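Local coordinates for protein carboxylase (PDB 5H80) that probably carboxylates biotin with bicarbonate at the expense of ATP, as the biotin carboxylase domain of a single-chain bacterial carboxylase, at residues A88-A93 / G112-N117; G181-L186 / V199-G204; G300-L305 / I315-R320; A368-V373 / L422-V427. One frame throughout, in Å; residues are numbered along the deposited sequence.

Contact 1: residues A88-A93 / G112-N117; sequences AYLDGA and GFLSEN
Tyr89 sets its CB obliquely against the CD1-CE1 side of the Phe113 ring, 3.4 Å from CD1, and the two aromatic side chains run side by side in the same direction. Their ring planes stand at 68° with centroids 5.7 Å apart, an oblique pairing. The phenol end of Tyr89 leads away from the contact, where OH is hydrogen-bonded to the backbone N of Ala63, so the tyrosine offers carbon to Phe113 and keeps its polar tip for another loop. Next along the chain, the exposed Leu90 sends only CD2 across, 3.6 Å from Phe113 CA and 4.0 Å from Leu114 CD2; one methyl is enough to cover the backbone of the turn. The partner is a type II' turn from Gly112 to Ser115, in the loop between strand 106-108 and helix 118-126 of the biotin carboxylase N-terminal domain, and Ser115 OG bonds to Gly112 O at 2.8 Å. Shortening Phe113 to an alanine would probably open a gap beside Tyr89 CB and leave Leu90 CD2 with less to pack on. At Gly92, where helix 92-101 starts, Leu114 CD1 lies 4.0 Å from CA; Leu114 CG is anti to the carbonyl carbon (chi1 -62°), directing the branched end toward this bare backbone.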
# COMPACT_ATOMS: atom_id res chain seq x y z
N ALA A 88 -0.55 33.82 1.39
CA ALA A 88 -0.37 33.61 2.82
C ALA A 88 0.74 32.59 3.07
O ALA A 88 1.53 32.74 4.04
CB ALA A 88 -1.66 33.09 3.44
N TYR A 89 0.75 31.54 2.23
CA TYR A 89 1.80 30.45 2.30
C TYR A 89 3.16 30.84 1.70
O TYR A 89 4.16 30.24 2.05
CB TYR A 89 1.26 29.16 1.65
CG TYR A 89 -0.01 28.56 2.26
CD1 TYR A 89 0.08 27.58 3.25
CD2 TYR A 89 -1.25 28.87 1.81
CE1 TYR A 89 -1.04 27.10 3.82
CE2 TYR A 89 -2.40 28.32 2.36
CZ TYR A 89 -2.24 27.33 3.32
OH TYR A 89 -3.32 26.77 3.92
N LEU A 90 3.21 31.95 0.96
CA LEU A 90 4.41 32.48 0.35
C LEU A 90 5.00 33.65 1.21
O LEU A 90 6.06 34.22 0.87
CB LEU A 90 4.06 32.98 -1.07
CG LEU A 90 3.58 31.94 -2.06
CD1 LEU A 90 2.88 32.53 -3.31
CD2 LEU A 90 4.76 31.04 -2.36
N ASP A 91 4.35 34.02 2.31
CA ASP A 91 4.92 35.11 3.11
C ASP A 91 6.05 34.55 3.99
O ASP A 91 5.84 34.14 5.09
CB ASP A 91 3.81 35.93 3.79
CG ASP A 91 4.34 37.13 4.58
OD1 ASP A 91 5.56 37.21 4.91
OD2 ASP A 91 3.47 37.92 4.98
N GLY A 92 7.25 34.57 3.44
CA GLY A 92 8.41 34.07 4.15
C GLY A 92 8.58 34.61 5.54
O GLY A 92 8.82 33.83 6.48
N ALA A 93 8.48 35.95 5.75
CA ALA A 93 8.59 36.52 7.12
C ALA A 93 7.49 36.09 8.07
O ALA A 93 7.80 35.86 9.24
CB ALA A 93 8.64 38.06 7.10
N GLY A 112 6.70 23.26 -4.53
CA GLY A 112 6.05 24.51 -4.84
C GLY A 112 6.37 25.50 -3.75
O GLY A 112 7.28 25.26 -2.83
N PHE A 113 5.55 26.57 -3.76
CA PHE A 113 5.66 27.61 -2.68
C PHE A 113 7.18 28.06 -2.61
O PHE A 113 7.80 28.34 -3.67
CB PHE A 113 4.98 27.05 -1.40
CG PHE A 113 3.44 26.86 -1.56
CD1 PHE A 113 2.55 27.93 -1.30
CD2 PHE A 113 2.90 25.71 -2.13
CE1 PHE A 113 1.18 27.80 -1.54
CE2 PHE A 113 1.52 25.57 -2.35
CZ PHE A 113 0.66 26.61 -2.01
N LEU A 114 7.81 27.87 -1.47
CA LEU A 114 9.17 28.42 -1.21
C LEU A 114 10.24 27.34 -1.25
O LEU A 114 11.38 27.56 -0.86
CB LEU A 114 9.12 29.11 0.17
CG LEU A 114 8.16 30.30 0.27
CD1 LEU A 114 8.15 30.90 1.66
CD2 LEU A 114 8.41 31.37 -0.78
N SER A 115 9.90 26.14 -1.78
CA SER A 115 10.92 25.09 -1.85
C SER A 115 12.16 25.32 -2.71
O SER A 115 13.12 24.62 -2.52
CB SER A 115 10.35 23.74 -2.28
OG SER A 115 9.62 23.83 -3.49
N GLU A 116 12.14 26.27 -3.65
CA GLU A 116 13.26 26.52 -4.45
C GLU A 116 13.81 27.88 -4.20
O GLU A 116 14.74 28.24 -4.83
CB GLU A 116 12.81 26.40 -5.93
CG GLU A 116 12.42 24.96 -6.28
CD GLU A 116 12.24 24.75 -7.78
OE1 GLU A 116 12.46 25.70 -8.61
OE2 GLU A 116 11.91 23.61 -8.16
N ASN A 117 13.29 28.55 -3.16
CA ASN A 117 13.71 29.92 -2.81
C ASN A 117 14.93 29.98 -1.89
O ASN A 117 14.85 29.76 -0.65
CB ASN A 117 12.56 30.61 -2.23
CG ASN A 117 12.75 32.09 -2.16
OD1 ASN A 117 13.62 32.57 -1.48
ND2 ASN A 117 11.98 32.80 -2.96

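Contact 2: residues G181-L186 / V199-G204; sequences GAPVML and VVRQAG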
# COMPACT_ATOMS: atom_id res chain seq x y z
N GLY A 181 15.60 24.01 -40.57
CA GLY A 181 14.22 23.74 -40.85
C GLY A 181 13.50 23.12 -39.66
O GLY A 181 12.28 23.07 -39.62
N ALA A 182 14.26 22.65 -38.68
CA ALA A 182 13.65 22.11 -37.47
C ALA A 182 13.01 23.23 -36.65
O ALA A 182 13.57 24.29 -36.63
CB ALA A 182 14.70 21.40 -36.65
N PRO A 183 11.88 22.99 -35.96
CA PRO A 183 11.20 24.00 -35.12
C PRO A 183 11.95 24.36 -33.84
O PRO A 183 12.87 23.63 -33.34
CB PRO A 183 9.85 23.36 -34.76
CG PRO A 183 10.02 21.85 -35.06
CD PRO A 183 11.10 21.73 -36.06
N VAL A 184 11.53 25.48 -33.29
CA VAL A 184 12.18 26.11 -32.20
C VAL A 184 11.08 26.65 -31.24
O VAL A 184 9.88 26.83 -31.59
CB VAL A 184 13.17 27.14 -32.82
CG1 VAL A 184 12.43 28.40 -33.22
CG2 VAL A 184 14.29 27.46 -31.88
N MET A 185 11.41 26.73 -29.95
CA MET A 185 10.46 27.22 -28.98
C MET A 185 11.02 28.56 -28.53
O MET A 185 12.25 28.69 -28.38
CB MET A 185 10.37 26.24 -27.79
CG MET A 185 9.57 26.76 -26.61
SD MET A 185 7.95 25.99 -26.51
CE MET A 185 8.30 24.73 -25.27
N LEU A 186 10.14 29.55 -28.39
CA LEU A 186 10.46 30.75 -27.58
C LEU A 186 9.98 30.57 -26.16
O LEU A 186 10.72 31.00 -25.29
CB LEU A 186 9.81 32.01 -28.10
CG LEU A 186 10.02 32.24 -29.58
CD1 LEU A 186 9.26 33.51 -29.90
CD2 LEU A 186 11.50 32.32 -29.93
N VAL A 199 5.95 28.35 -30.19
CA VAL A 199 6.53 27.44 -31.20
C VAL A 199 6.61 28.17 -32.56
O VAL A 199 5.58 28.60 -33.08
CB VAL A 199 5.63 26.17 -31.37
CG1 VAL A 199 6.18 25.20 -32.43
CG2 VAL A 199 5.49 25.45 -30.03
N VAL A 200 7.82 28.31 -33.10
CA VAL A 200 8.08 28.92 -34.40
C VAL A 200 8.53 27.78 -35.32
O VAL A 200 9.55 27.11 -35.02
CB VAL A 200 9.21 29.99 -34.38
CG1 VAL A 200 9.15 30.84 -35.65
CG2 VAL A 200 9.06 30.89 -33.16
N ARG A 201 7.75 27.54 -36.37
CA ARG A 201 8.04 26.48 -37.33
C ARG A 201 8.73 26.93 -38.62
O ARG A 201 9.45 26.16 -39.20
CB ARG A 201 6.79 25.66 -37.58
CG ARG A 201 6.23 25.08 -36.29
CD ARG A 201 5.14 24.03 -36.46
NE ARG A 201 5.70 22.73 -36.11
CZ ARG A 201 5.47 22.03 -34.99
NH1 ARG A 201 4.59 22.41 -34.05
NH2 ARG A 201 6.11 20.89 -34.83
N GLN A 202 8.57 28.20 -39.03
CA GLN A 202 9.09 28.74 -40.30
C GLN A 202 9.92 29.98 -40.09
O GLN A 202 9.50 30.83 -39.30
CB GLN A 202 7.91 29.23 -41.10
CG GLN A 202 6.94 28.17 -41.51
CD GLN A 202 6.45 28.41 -42.90
OE1 GLN A 202 7.20 28.90 -43.75
NE2 GLN A 202 5.21 28.06 -43.16
N ALA A 203 11.03 30.14 -40.79
CA ALA A 203 11.88 31.36 -40.62
C ALA A 203 11.08 32.67 -40.88
O ALA A 203 11.32 33.69 -40.24
CB ALA A 203 13.13 31.30 -41.49
N GLY A 204 10.08 32.60 -41.76
CA GLY A 204 9.14 33.71 -42.01
C GLY A 204 8.26 34.10 -40.82
O GLY A 204 8.05 35.30 -40.58
O HOH W 1 9.86 23.68 -38.26
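Val184 and Val200 form the apolar centre, lying side by side and pointing the same way, with Val184 CG1 3.8 Å from Val200 CB. That methyl sits between its own backbone N and carbonyl carbon (chi1 80°), a less usual valine setting that turns it toward the neighbouring strand. Another branch of Val200, CG2, meets Leu186 CG at 3.9 Å. Helices 172-178 and 206-211 cover this face through Met176, Leu206 and Phe210, a cover that suits aliphatic side chains. The two valines are also a hydrogen-bonded antiparallel pair: Val184 N gives to Val200 O at 3.1 Å, and Val200 N returns to Val184 O at 3.0 Å. The opposite face carries Met185 and Val199, touching loosely through SD and CG2. Strand 184-185 is the middle one of a three-stranded antiparallel sheet in the ATP-grasp domain, between 199-200 and 229-230. Beyond the strands, Pro183 lays CB over one face of the Arg201 guanidinium, whose NH2 makes a salt bridge to Glu233. Farther out, a water donates to Gly181 O, at 2.8 Å, and to Arg201 O, joining two acceptors that could not bond to each other. Two reciprocal backbone bonds and one apolar face thus hold a short pair, with a single water bridging the carbonyls beyond it.

Contact 3: residues G300-L305 / I315-R320; sequences GTFEFL and IEANPR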
# COMPACT_ATOMS: atom_id res chain seq x y z
N GLY A 300 16.67 15.30 -4.61
CA GLY A 300 16.57 16.12 -5.78
C GLY A 300 16.28 15.24 -6.98
O GLY A 300 16.57 14.01 -6.83
N THR A 301 15.71 15.79 -8.04
CA THR A 301 15.39 15.02 -9.22
C THR A 301 16.13 15.73 -10.40
O THR A 301 16.08 16.93 -10.45
CB THR A 301 13.94 14.98 -9.45
OG1 THR A 301 13.29 14.34 -8.34
CG2 THR A 301 13.53 14.34 -10.79
N PHE A 302 16.69 14.95 -11.32
CA PHE A 302 17.27 15.40 -12.54
C PHE A 302 16.40 14.88 -13.70
O PHE A 302 16.24 13.63 -13.87
CB PHE A 302 18.68 14.92 -12.61
CG PHE A 302 19.52 15.47 -11.56
CD1 PHE A 302 20.14 16.72 -11.78
CD2 PHE A 302 19.56 14.92 -10.27
CE1 PHE A 302 20.90 17.33 -10.78
CE2 PHE A 302 20.27 15.56 -9.24
CZ PHE A 302 20.96 16.73 -9.52
N GLU A 303 15.85 15.82 -14.44
CA GLU A 303 14.86 15.63 -15.55
C GLU A 303 15.60 15.59 -16.93
O GLU A 303 16.50 16.40 -17.18
CB GLU A 303 13.71 16.58 -15.59
CG GLU A 303 12.97 16.62 -14.29
CD GLU A 303 11.78 17.59 -14.34
OE1 GLU A 303 11.67 18.33 -15.35
OE2 GLU A 303 10.99 17.58 -13.41
N PHE A 304 15.20 14.66 -17.76
CA PHE A 304 15.75 14.54 -19.11
C PHE A 304 14.64 14.30 -20.14
O PHE A 304 13.59 13.74 -19.83
CB PHE A 304 16.72 13.34 -19.20
CG PHE A 304 17.83 13.38 -18.26
CD1 PHE A 304 19.10 13.91 -18.60
CD2 PHE A 304 17.70 12.85 -16.94
CE1 PHE A 304 20.14 13.90 -17.79
CE2 PHE A 304 18.81 12.86 -16.04
CZ PHE A 304 20.04 13.43 -16.44
N LEU A 305 14.90 14.74 -21.37
CA LEU A 305 14.19 14.30 -22.55
C LEU A 305 15.08 13.26 -23.26
O LEU A 305 16.31 13.43 -23.41
CB LEU A 305 13.86 15.45 -23.53
CG LEU A 305 12.95 16.56 -22.97
CD1 LEU A 305 12.77 17.61 -24.06
CD2 LEU A 305 11.68 15.93 -22.47
N ILE A 315 17.30 18.73 -18.84
CA ILE A 315 16.36 19.83 -18.92
C ILE A 315 16.17 20.56 -17.61
O ILE A 315 15.88 21.72 -17.70
CB ILE A 315 14.98 19.55 -19.57
CG1 ILE A 315 14.07 18.54 -18.84
CG2 ILE A 315 15.16 19.15 -21.03
CD1 ILE A 315 12.60 18.51 -19.31
N GLU A 316 16.24 19.87 -16.45
CA GLU A 316 15.90 20.57 -15.18
C GLU A 316 16.42 19.77 -14.04
O GLU A 316 16.25 18.51 -14.04
CB GLU A 316 14.35 20.72 -14.99
CG GLU A 316 13.86 21.71 -13.94
CD GLU A 316 13.33 23.03 -14.49
OE1 GLU A 316 13.34 23.22 -15.74
OE2 GLU A 316 12.83 23.83 -13.63
N ALA A 317 16.93 20.49 -13.03
CA ALA A 317 17.30 19.91 -11.76
C ALA A 317 16.32 20.48 -10.73
O ALA A 317 16.16 21.72 -10.57
CB ALA A 317 18.73 20.16 -11.43
N ASN A 318 15.47 19.63 -10.15
CA ASN A 318 14.51 20.10 -9.15
C ASN A 318 15.06 19.74 -7.78
O ASN A 318 15.02 18.54 -7.36
CB ASN A 318 13.12 19.47 -9.33
CG ASN A 318 12.61 19.58 -10.75
OD1 ASN A 318 12.25 18.57 -11.41
ND2 ASN A 318 12.52 20.73 -11.22
N PRO A 319 15.53 20.75 -7.05
CA PRO A 319 16.29 20.48 -5.84
C PRO A 319 15.38 20.29 -4.60
O PRO A 319 15.55 21.02 -3.57
CB PRO A 319 17.16 21.76 -5.71
CG PRO A 319 16.25 22.82 -6.21
CD PRO A 319 15.42 22.20 -7.34
N ARG A 320 14.45 19.36 -4.69
CA ARG A 320 13.37 19.22 -3.71
C ARG A 320 12.72 17.88 -3.88
O ARG A 320 12.98 17.27 -4.90
CB ARG A 320 12.34 20.33 -3.91
CG ARG A 320 12.02 20.62 -5.38
CD ARG A 320 10.79 21.41 -5.55
NE ARG A 320 10.45 21.62 -6.98
CZ ARG A 320 9.69 20.76 -7.70
NH1 ARG A 320 9.14 19.62 -7.13
NH2 ARG A 320 9.42 21.02 -8.97
O HOH W 2 13.50 14.69 -5.67
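The Phe302 ring meets Ala317 obliquely, with CE1 3.6 Å from the alanine CB; a small methyl leaves room for the ring, which also packs on helix 277-293. The flat Arg320 guanidinium has Asn318 CB over one face, toward the rim, and its NE forms a salt bridge with Glu116. On the face shared by Thr301, Glu303, Glu316 and Asn318, the Glu303 and Asn318 side chains cross at about a right angle, with carboxylate and amide planes 73° apart. Extended beyond CG (chi2 -179°), Glu303 brings OE1 within 3.6 Å of Glu316 CB, while its OE2 forms a salt bridge with Lys265. Replacing Glu303 by an alanine would probably leave Lys265 without that anionic mate and uncover Glu316 CB. Glu316 bends at chi2 (104°), leading its carboxylate away from the strand pair. In the backbone, Glu303 N bonds to Glu316 O at 2.7 Å, and Ile315 N gives an almost perfectly straight bond to Glu303 O at 3.0 Å. Thr301 and Asn318 exchange a further pair of backbone bonds. Ile315 CG2 packs on Leu305 CG at 3.9 Å, crossing it at about a right angle. Ile315 and Glu316 together face Glu303 in a classic beta bulge, within the hairpin of strands 299-306 and 312-318 at one side of a four-stranded antiparallel sheet in the ATP-grasp domain; as in related biotin carboxylases, its acidic face probably borders the ATP and metal site.

Contact 4: residues A368-V373 / L422-V427; sequences AVQARV and LAKVVV
Two antiparallel strands, 368-373 and 422-427, pair here in the interior of a five-stranded sheet, flanked by strands 264-270 and 402-406. Their axes approach to 4.6 Å, with N-to-C directions 162° apart. Backbone bonds are reciprocal at Val369 with Val427 and Ala371 with Val425; in the latter pair, Ala371 N to Val425 O measures 2.8 Å. At the other end, Val373 O receives both Leu422 N, at 2.8 Å, and Ala423 N, at 3.2 Å: Leu422 and Ala423 both face Val373 in a classic beta bulge. The two strands belong to the biotin carboxylase C-terminal family region, whereas neighbouring strand 264-270 comes from the ATP-binding region, so the sheet spans both. The face bearing Val369, Ala371, Val373, Val425 and Val427 is aliphatic, as suits a surface covered by helix 434-446; Val373 CG2 meets Val425 CG2 at 4.0 Å. The reverse face is mixed. There Gln370, with CG anti to its own N (chi1 168°), carries its amide across the lysine methylenes at a slant, OE1 lying 3.4 Å from Lys424 CB. That amide is fixed elsewhere by Thr326 and Glu268. Lys424 lends its aliphatic stem to this packing, while NZ continues past it to Glu42 and the Val323 carbonyl. Arg372, farther along the face, pairs with Glu268 and Glu324.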
# COMPACT_ATOMS: atom_id res chain seq x y z
N ALA A 368 5.06 0.39 -11.02
CA ALA A 368 3.95 1.21 -10.40
C ALA A 368 3.65 2.44 -11.27
O ALA A 368 4.49 2.84 -12.17
CB ALA A 368 4.32 1.63 -9.01
N VAL A 369 2.46 2.93 -11.14
CA VAL A 369 2.03 4.15 -11.80
C VAL A 369 1.21 5.03 -10.80
O VAL A 369 0.41 4.55 -10.02
CB VAL A 369 1.22 3.85 -13.05
CG1 VAL A 369 -0.13 3.11 -12.85
CG2 VAL A 369 0.77 5.05 -13.79
N GLN A 370 1.35 6.34 -10.95
CA GLN A 370 0.55 7.31 -10.26
C GLN A 370 -0.32 8.06 -11.22
O GLN A 370 0.15 8.45 -12.32
CB GLN A 370 1.44 8.37 -9.53
CG GLN A 370 0.65 9.63 -8.99
CD GLN A 370 1.45 10.45 -8.04
OE1 GLN A 370 1.52 10.17 -6.84
NE2 GLN A 370 2.05 11.52 -8.52
N ALA A 371 -1.57 8.22 -10.89
CA ALA A 371 -2.43 9.10 -11.69
C ALA A 371 -2.83 10.33 -10.79
O ALA A 371 -3.17 10.18 -9.64
CB ALA A 371 -3.61 8.42 -12.20
N ARG A 372 -2.73 11.56 -11.35
CA ARG A 372 -3.22 12.72 -10.61
C ARG A 372 -4.76 12.96 -10.89
O ARG A 372 -5.19 13.27 -12.06
CB ARG A 372 -2.39 13.88 -11.12
CG ARG A 372 -0.82 13.71 -10.91
CD ARG A 372 -0.05 15.07 -11.03
NE ARG A 372 1.43 14.91 -11.07
CZ ARG A 372 2.31 15.93 -11.03
NH1 ARG A 372 1.90 17.15 -10.79
NH2 ARG A 372 3.61 15.71 -11.13
N VAL A 373 -5.55 12.81 -9.85
CA VAL A 373 -6.99 13.15 -9.86
C VAL A 373 -7.24 14.61 -9.62
O VAL A 373 -6.86 15.10 -8.53
CB VAL A 373 -7.77 12.22 -8.96
CG1 VAL A 373 -9.26 12.47 -9.10
CG2 VAL A 373 -7.38 10.77 -9.27
N LEU A 422 -6.76 16.92 -6.39
CA LEU A 422 -7.64 16.39 -5.33
C LEU A 422 -7.03 15.15 -4.67
O LEU A 422 -7.05 15.04 -3.45
CB LEU A 422 -8.98 15.97 -5.89
CG LEU A 422 -10.03 17.07 -6.31
CD1 LEU A 422 -11.22 16.40 -7.00
CD2 LEU A 422 -10.38 17.98 -5.13
N ALA A 423 -6.46 14.24 -5.52
CA ALA A 423 -5.79 13.08 -4.92
C ALA A 423 -4.79 12.45 -5.87
O ALA A 423 -4.98 12.51 -7.09
CB ALA A 423 -6.84 12.04 -4.52
N LYS A 424 -3.83 11.77 -5.31
CA LYS A 424 -2.90 10.99 -6.14
C LYS A 424 -3.15 9.48 -5.91
O LYS A 424 -3.12 9.11 -4.80
CB LYS A 424 -1.48 11.33 -5.90
CG LYS A 424 -1.15 12.84 -5.96
CD LYS A 424 0.33 13.17 -5.67
CE LYS A 424 0.89 12.75 -4.30
NZ LYS A 424 2.26 13.23 -3.92
N VAL A 425 -3.39 8.73 -6.96
CA VAL A 425 -3.65 7.31 -6.87
C VAL A 425 -2.50 6.55 -7.43
O VAL A 425 -2.18 6.68 -8.64
CB VAL A 425 -4.91 6.94 -7.63
CG1 VAL A 425 -5.23 5.37 -7.67
CG2 VAL A 425 -6.11 7.74 -7.07
N VAL A 426 -1.90 5.72 -6.58
CA VAL A 426 -0.68 5.01 -6.93
C VAL A 426 -1.07 3.55 -6.98
O VAL A 426 -1.65 3.04 -6.00
CB VAL A 426 0.48 5.24 -6.00
CG1 VAL A 426 1.73 4.56 -6.45
CG2 VAL A 426 0.73 6.79 -5.85
N VAL A 427 -0.75 2.91 -8.10
CA VAL A 427 -1.07 1.48 -8.18
C VAL A 427 0.20 0.71 -8.44
O VAL A 427 1.09 1.16 -9.17
CB VAL A 427 -2.10 1.24 -9.19
CG1 VAL A 427 -2.23 -0.20 -9.49
CG2 VAL A 427 -3.46 1.76 -8.74

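The four contacts follow one another in series along the chain. Contact 1 belongs to the N-terminal region, contacts 2 and 3 to the ATP-binding region and contact 4 to the C-terminal region. Contacts 1 and 3 touch directly, their centres 20 Å apart: the salt bridge of Glu116 with Arg320 ties the N-terminal loop to the end of a central hairpin. Contact 2 lies outermost, its centre about 29 Å from that of the chain, on a separate small sheet; the nearest atoms of contacts 2 and 3 are about 8 Å apart. Contact 4, on a different sheet, is likewise about 8 Å from contact 3 at the nearest atoms. Contact 3, nearest the centre of the chain, joins contact 1 directly and approaches the others, consistent with an active site between the regions.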